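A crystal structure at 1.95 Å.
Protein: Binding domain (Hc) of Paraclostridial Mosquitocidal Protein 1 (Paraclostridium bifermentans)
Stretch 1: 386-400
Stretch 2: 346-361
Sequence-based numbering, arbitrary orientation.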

# COMPACT_ATOMS: atom_id res chain seq x y z
N ARG A 386 15.15 11.90 -11.35
CA ARG A 386 16.04 12.21 -12.43
C ARG A 386 16.66 13.59 -12.16
O ARG A 386 15.93 14.57 -11.96
CB ARG A 386 15.33 12.18 -13.78
CG ARG A 386 16.25 12.40 -14.97
CD ARG A 386 15.70 11.89 -16.28
NE ARG A 386 16.56 12.18 -17.43
CZ ARG A 386 16.28 11.84 -18.70
NH1 ARG A 386 15.17 11.18 -18.98
NH2 ARG A 386 17.13 12.14 -19.67
N ILE A 387 18.00 13.61 -12.20
CA ILE A 387 18.83 14.79 -12.04
C ILE A 387 19.19 15.29 -13.45
O ILE A 387 19.76 14.52 -14.24
CB ILE A 387 20.12 14.47 -11.25
CG1 ILE A 387 19.86 13.74 -9.93
CG2 ILE A 387 20.95 15.73 -11.06
CD1 ILE A 387 18.97 14.48 -8.98
N PHE A 388 18.87 16.55 -13.73
CA PHE A 388 19.20 17.25 -14.97
C PHE A 388 20.22 18.33 -14.63
O PHE A 388 19.88 19.28 -13.93
CB PHE A 388 18.00 17.96 -15.60
CG PHE A 388 16.98 17.02 -16.17
CD1 PHE A 388 17.09 16.56 -17.47
CD2 PHE A 388 15.92 16.56 -15.40
CE1 PHE A 388 16.17 15.67 -17.99
CE2 PHE A 388 15.00 15.67 -15.92
CZ PHE A 388 15.12 15.23 -17.22
N GLU A 389 21.45 18.16 -15.11
CA GLU A 389 22.53 19.09 -14.78
C GLU A 389 23.54 19.04 -15.92
O GLU A 389 23.73 18.01 -16.56
CB GLU A 389 23.16 18.73 -13.43
CG GLU A 389 24.03 19.82 -12.84
CD GLU A 389 25.54 19.74 -13.07
OE1 GLU A 389 26.05 18.67 -13.48
OE2 GLU A 389 26.20 20.76 -12.79
N MET A 390 24.20 20.17 -16.15
CA MET A 390 25.03 20.35 -17.33
C MET A 390 25.96 19.15 -17.52
O MET A 390 26.01 18.59 -18.60
CB MET A 390 25.85 21.64 -17.24
CG MET A 390 26.11 22.24 -18.59
SD MET A 390 26.40 24.00 -18.48
CE MET A 390 26.52 24.41 -20.22
N TYR A 391 26.67 18.73 -16.47
CA TYR A 391 27.70 17.72 -16.61
C TYR A 391 27.34 16.39 -15.94
O TYR A 391 28.04 15.44 -16.15
CB TYR A 391 29.02 18.21 -16.01
CG TYR A 391 29.45 19.54 -16.57
CD1 TYR A 391 29.87 19.67 -17.88
CD2 TYR A 391 29.39 20.68 -15.79
CE1 TYR A 391 30.24 20.90 -18.40
CE2 TYR A 391 29.76 21.92 -16.29
CZ TYR A 391 30.18 22.03 -17.60
OH TYR A 391 30.53 23.25 -18.08
N ARG A 392 26.28 16.34 -15.12
CA ARG A 392 26.07 15.20 -14.23
C ARG A 392 24.60 14.74 -14.24
O ARG A 392 24.02 14.43 -13.21
CB ARG A 392 26.55 15.55 -12.82
CG ARG A 392 28.06 15.74 -12.71
CD ARG A 392 28.47 16.50 -11.46
NE ARG A 392 28.05 17.89 -11.48
CZ ARG A 392 28.38 18.79 -10.55
NH1 ARG A 392 29.13 18.42 -9.52
NH2 ARG A 392 27.98 20.04 -10.65
N ASN A 393 24.03 14.64 -15.44
CA ASN A 393 22.71 14.02 -15.62
C ASN A 393 22.76 12.61 -15.06
O ASN A 393 23.76 11.93 -15.25
CB ASN A 393 22.30 13.94 -17.08
CG ASN A 393 22.05 15.29 -17.69
OD1 ASN A 393 21.51 16.18 -17.04
ND2 ASN A 393 22.45 15.45 -18.94
N GLY A 394 21.70 12.19 -14.36
CA GLY A 394 21.63 10.81 -13.85
C GLY A 394 20.34 10.53 -13.10
O GLY A 394 19.45 11.37 -13.03
N LEU A 395 20.24 9.32 -12.56
CA LEU A 395 19.19 8.95 -11.63
C LEU A 395 19.79 9.01 -10.23
O LEU A 395 20.94 8.59 -10.01
CB LEU A 395 18.66 7.54 -11.92
CG LEU A 395 17.95 7.36 -13.25
CD1 LEU A 395 17.53 5.91 -13.47
CD2 LEU A 395 16.74 8.27 -13.35
N LEU A 396 19.00 9.53 -9.30
CA LEU A 396 19.42 9.60 -7.92
C LEU A 396 19.53 8.18 -7.38
O LEU A 396 18.60 7.36 -7.50
CB LEU A 396 18.40 10.42 -7.12
CG LEU A 396 18.76 10.59 -5.65
CD1 LEU A 396 19.94 11.54 -5.49
CD2 LEU A 396 17.56 11.07 -4.87
N SER A 397 20.70 7.89 -6.81
CA SER A 397 20.99 6.62 -6.21
C SER A 397 21.86 6.82 -4.95
O SER A 397 22.11 7.95 -4.54
CB SER A 397 21.64 5.70 -7.20
OG SER A 397 21.56 4.36 -6.75
N ILE A 398 22.22 5.70 -4.32
CA ILE A 398 23.14 5.66 -3.20
C ILE A 398 24.42 5.01 -3.71
O ILE A 398 24.35 4.06 -4.50
CB ILE A 398 22.55 4.91 -1.98
CG1 ILE A 398 21.90 3.59 -2.38
CG2 ILE A 398 21.59 5.81 -1.23
CD1 ILE A 398 21.62 2.66 -1.23
N ALA A 399 25.57 5.57 -3.30
CA ALA A 399 26.88 5.16 -3.80
C ALA A 399 27.34 3.89 -3.07
O ALA A 399 27.62 3.95 -1.86
CB ALA A 399 27.87 6.29 -3.65
N ASP A 400 27.41 2.78 -3.83
CA ASP A 400 27.46 1.37 -3.35
C ASP A 400 26.25 1.06 -2.46
O ASP A 400 25.73 -0.06 -2.47
CB ASP A 400 28.78 1.05 -2.64
CG ASP A 400 29.99 1.41 -3.47
OD1 ASP A 400 29.93 1.24 -4.70
OD2 ASP A 400 30.98 1.89 -2.87
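Stretch 2 (346-361) ILTLPMYSKIKERYMV

How does stretch 2 lie on stretch 1? It enters as a strand, 346-348, loops out through 349-360 with helical backbone angles at 352-354, and returns so that Thr348 and Val361 pair through both N and O. Stretch 1 is likewise a hairpin, Ile387 pairing with Gly394 around the turn that carries Arg392. The loop of stretch 2 lies against this turn and closes round the side chain of Arg392. The two stretches advance in the same sense, from Ile387 beside Thr348 to Leu396 beside Met360. Between these, Leu349 lies near Glu389, Tyr352 near Tyr391, and Arg358 nearest of all, its CA 6.2 Å from the CA of Arg392.

What satisfies the buried Arg392? Its guanidinium reaches into the loop, where carbonyls converge on it. Arg392 NH2 donates to Pro350 O at 2.6 Å and Arg392 NH1 to Glu357 O at 2.9 Å; weak bonds run from Arg392 NH1 to Ile355 O (2.9 Å) and Pro350 O (3.2 Å). Within stretch 1, Arg392 NE bonds Glu389 OE1 and Arg392 NH2 bonds Glu389 OE2, both at 2.9 Å, in a salt bridge that balances the charge. Tyr352 CB and Leu349 CD1 cover opposite faces of the guanidinium.

Are the neighbouring polar groups also met? Arg358 NH1 donates almost straight to Asn393 O at 3.0 Å, while Arg392 CA lies over one face of its guanidinium. Tyr352 N, facing another donor in Arg392 NH2, instead gives its hydrogen to a water 2.7 Å away, which donates weakly to Glu389 OE2 at 3.3 Å.

Where do apolar groups close the contact? Ile387 CG2 meets Leu349 CD1 at 3.7 Å, and Leu396 CD1 meets Met360 CG at the same distance. At the exposed tip, the Tyr391 and Tyr352 rings meet obliquely, planes at 36°, with Tyr391 CD2 3.4 Å from Tyr352 CG. Farther along, Ala399 CB touches the edge of the Tyr359 ring, 3.9 Å from Tyr359 CE1.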

# COMPACT_ATOMS: atom_id res chain seq x y z
N ILE A 346 17.98 22.60 -0.15
CA ILE A 346 17.40 21.61 -1.06
C ILE A 346 18.48 20.64 -1.56
O ILE A 346 19.70 20.92 -1.51
CB ILE A 346 16.65 22.29 -2.23
CG1 ILE A 346 17.57 23.16 -3.09
CG2 ILE A 346 15.45 23.07 -1.73
CD1 ILE A 346 16.96 23.56 -4.41
N LEU A 347 18.02 19.47 -2.01
CA LEU A 347 18.89 18.44 -2.54
C LEU A 347 19.34 18.90 -3.92
O LEU A 347 18.52 19.15 -4.78
CB LEU A 347 18.10 17.13 -2.64
CG LEU A 347 18.87 15.90 -3.12
CD1 LEU A 347 19.90 15.50 -2.08
CD2 LEU A 347 17.91 14.75 -3.39
N THR A 348 20.66 19.05 -4.10
CA THR A 348 21.18 19.51 -5.39
C THR A 348 22.63 19.02 -5.54
O THR A 348 23.15 18.32 -4.68
CB THR A 348 21.01 21.03 -5.51
OG1 THR A 348 21.23 21.39 -6.87
CG2 THR A 348 21.92 21.80 -4.59
N LEU A 349 23.23 19.34 -6.68
CA LEU A 349 24.64 19.09 -6.89
C LEU A 349 25.39 20.36 -6.53
O LEU A 349 24.86 21.47 -6.63
CB LEU A 349 24.91 18.68 -8.34
CG LEU A 349 24.51 17.25 -8.71
CD1 LEU A 349 24.33 17.10 -10.21
CD2 LEU A 349 25.53 16.26 -8.20
N PRO A 350 26.67 20.22 -6.13
CA PRO A 350 27.52 21.39 -5.92
C PRO A 350 27.99 21.93 -7.28
O PRO A 350 27.97 21.20 -8.31
CB PRO A 350 28.67 20.82 -5.09
CG PRO A 350 28.81 19.40 -5.61
CD PRO A 350 27.40 18.96 -5.95
N MET A 351 28.41 23.19 -7.27
CA MET A 351 28.97 23.87 -8.41
C MET A 351 30.14 23.06 -8.97
O MET A 351 31.07 22.74 -8.24
CB MET A 351 29.48 25.24 -7.96
CG MET A 351 30.19 26.02 -9.03
SD MET A 351 30.68 27.63 -8.38
CE MET A 351 29.13 28.51 -8.56
N TYR A 352 30.08 22.76 -10.27
CA TYR A 352 30.99 21.83 -10.94
C TYR A 352 32.47 22.24 -10.80
O TYR A 352 33.36 21.37 -10.72
CB TYR A 352 30.65 21.73 -12.43
CG TYR A 352 31.47 20.70 -13.16
CD1 TYR A 352 31.19 19.35 -13.03
CD2 TYR A 352 32.56 21.07 -13.93
CE1 TYR A 352 31.95 18.39 -13.68
CE2 TYR A 352 33.33 20.12 -14.59
CZ TYR A 352 33.02 18.78 -14.46
OH TYR A 352 33.78 17.84 -15.10
N SER A 353 32.72 23.55 -10.85
CA SER A 353 34.07 24.13 -10.78
C SER A 353 34.72 23.82 -9.43
O SER A 353 35.94 23.66 -9.34
CB SER A 353 34.02 25.62 -11.03
OG SER A 353 33.23 26.27 -10.04
N LYS A 354 33.90 23.77 -8.38
CA LYS A 354 34.33 23.53 -7.00
C LYS A 354 34.52 22.03 -6.80
O LYS A 354 35.61 21.56 -6.52
CB LYS A 354 33.30 24.12 -6.03
CG LYS A 354 33.45 23.71 -4.58
CD LYS A 354 32.42 24.32 -3.64
CE LYS A 354 32.69 24.00 -2.18
NZ LYS A 354 32.00 24.94 -1.27
N ILE A 355 33.41 21.29 -6.96
CA ILE A 355 33.34 19.85 -6.80
C ILE A 355 32.70 19.29 -8.06
O ILE A 355 31.54 19.58 -8.33
CB ILE A 355 32.54 19.48 -5.53
CG1 ILE A 355 33.19 19.98 -4.25
CG2 ILE A 355 32.31 17.98 -5.46
CD1 ILE A 355 32.21 20.50 -3.23
N LYS A 356 33.46 18.49 -8.81
CA LYS A 356 33.05 17.99 -10.10
C LYS A 356 32.37 16.62 -9.97
O LYS A 356 31.81 16.13 -10.95
CB LYS A 356 34.27 17.89 -11.02
N GLU A 357 32.42 16.00 -8.77
CA GLU A 357 31.88 14.66 -8.52
C GLU A 357 30.34 14.71 -8.51
O GLU A 357 29.73 15.77 -8.45
CB GLU A 357 32.39 14.09 -7.19
CG GLU A 357 33.78 13.48 -7.29
CD GLU A 357 34.90 14.49 -7.45
OE1 GLU A 357 34.80 15.61 -6.86
OE2 GLU A 357 35.86 14.17 -8.18
N ARG A 358 29.73 13.52 -8.53
CA ARG A 358 28.29 13.38 -8.73
C ARG A 358 27.53 13.24 -7.39
O ARG A 358 26.31 12.98 -7.39
CB ARG A 358 28.06 12.17 -9.64
CG ARG A 358 28.47 12.41 -11.08
CD ARG A 358 28.46 11.15 -11.93
NE ARG A 358 28.46 11.47 -13.34
CZ ARG A 358 27.38 11.70 -14.09
NH1 ARG A 358 26.17 11.62 -13.56
NH2 ARG A 358 27.51 11.98 -15.38
N TYR A 359 28.24 13.43 -6.27
CA TYR A 359 27.63 13.37 -4.94
C TYR A 359 26.71 14.57 -4.74
O TYR A 359 27.04 15.72 -5.09
CB TYR A 359 28.68 13.32 -3.83
CG TYR A 359 29.55 12.09 -3.90
CD1 TYR A 359 29.03 10.84 -3.62
CD2 TYR A 359 30.87 12.17 -4.30
CE1 TYR A 359 29.81 9.70 -3.73
CE2 TYR A 359 31.66 11.04 -4.41
CZ TYR A 359 31.13 9.80 -4.12
OH TYR A 359 31.91 8.68 -4.22
N MET A 360 25.54 14.30 -4.14
CA MET A 360 24.57 15.34 -3.87
C MET A 360 24.95 16.02 -2.55
O MET A 360 25.51 15.37 -1.68
CB MET A 360 23.15 14.78 -3.76
CG MET A 360 22.73 13.93 -4.94
SD MET A 360 22.68 14.81 -6.53
CE MET A 360 21.27 15.88 -6.31
N VAL A 361 24.59 17.30 -2.44
CA VAL A 361 24.76 18.11 -1.27
C VAL A 361 23.41 18.76 -0.96
O VAL A 361 22.47 18.63 -1.74
CB VAL A 361 25.87 19.16 -1.49
CG1 VAL A 361 27.22 18.51 -1.75
CG2 VAL A 361 25.52 20.12 -2.62
O HOH W 1 27.86 23.37 -11.63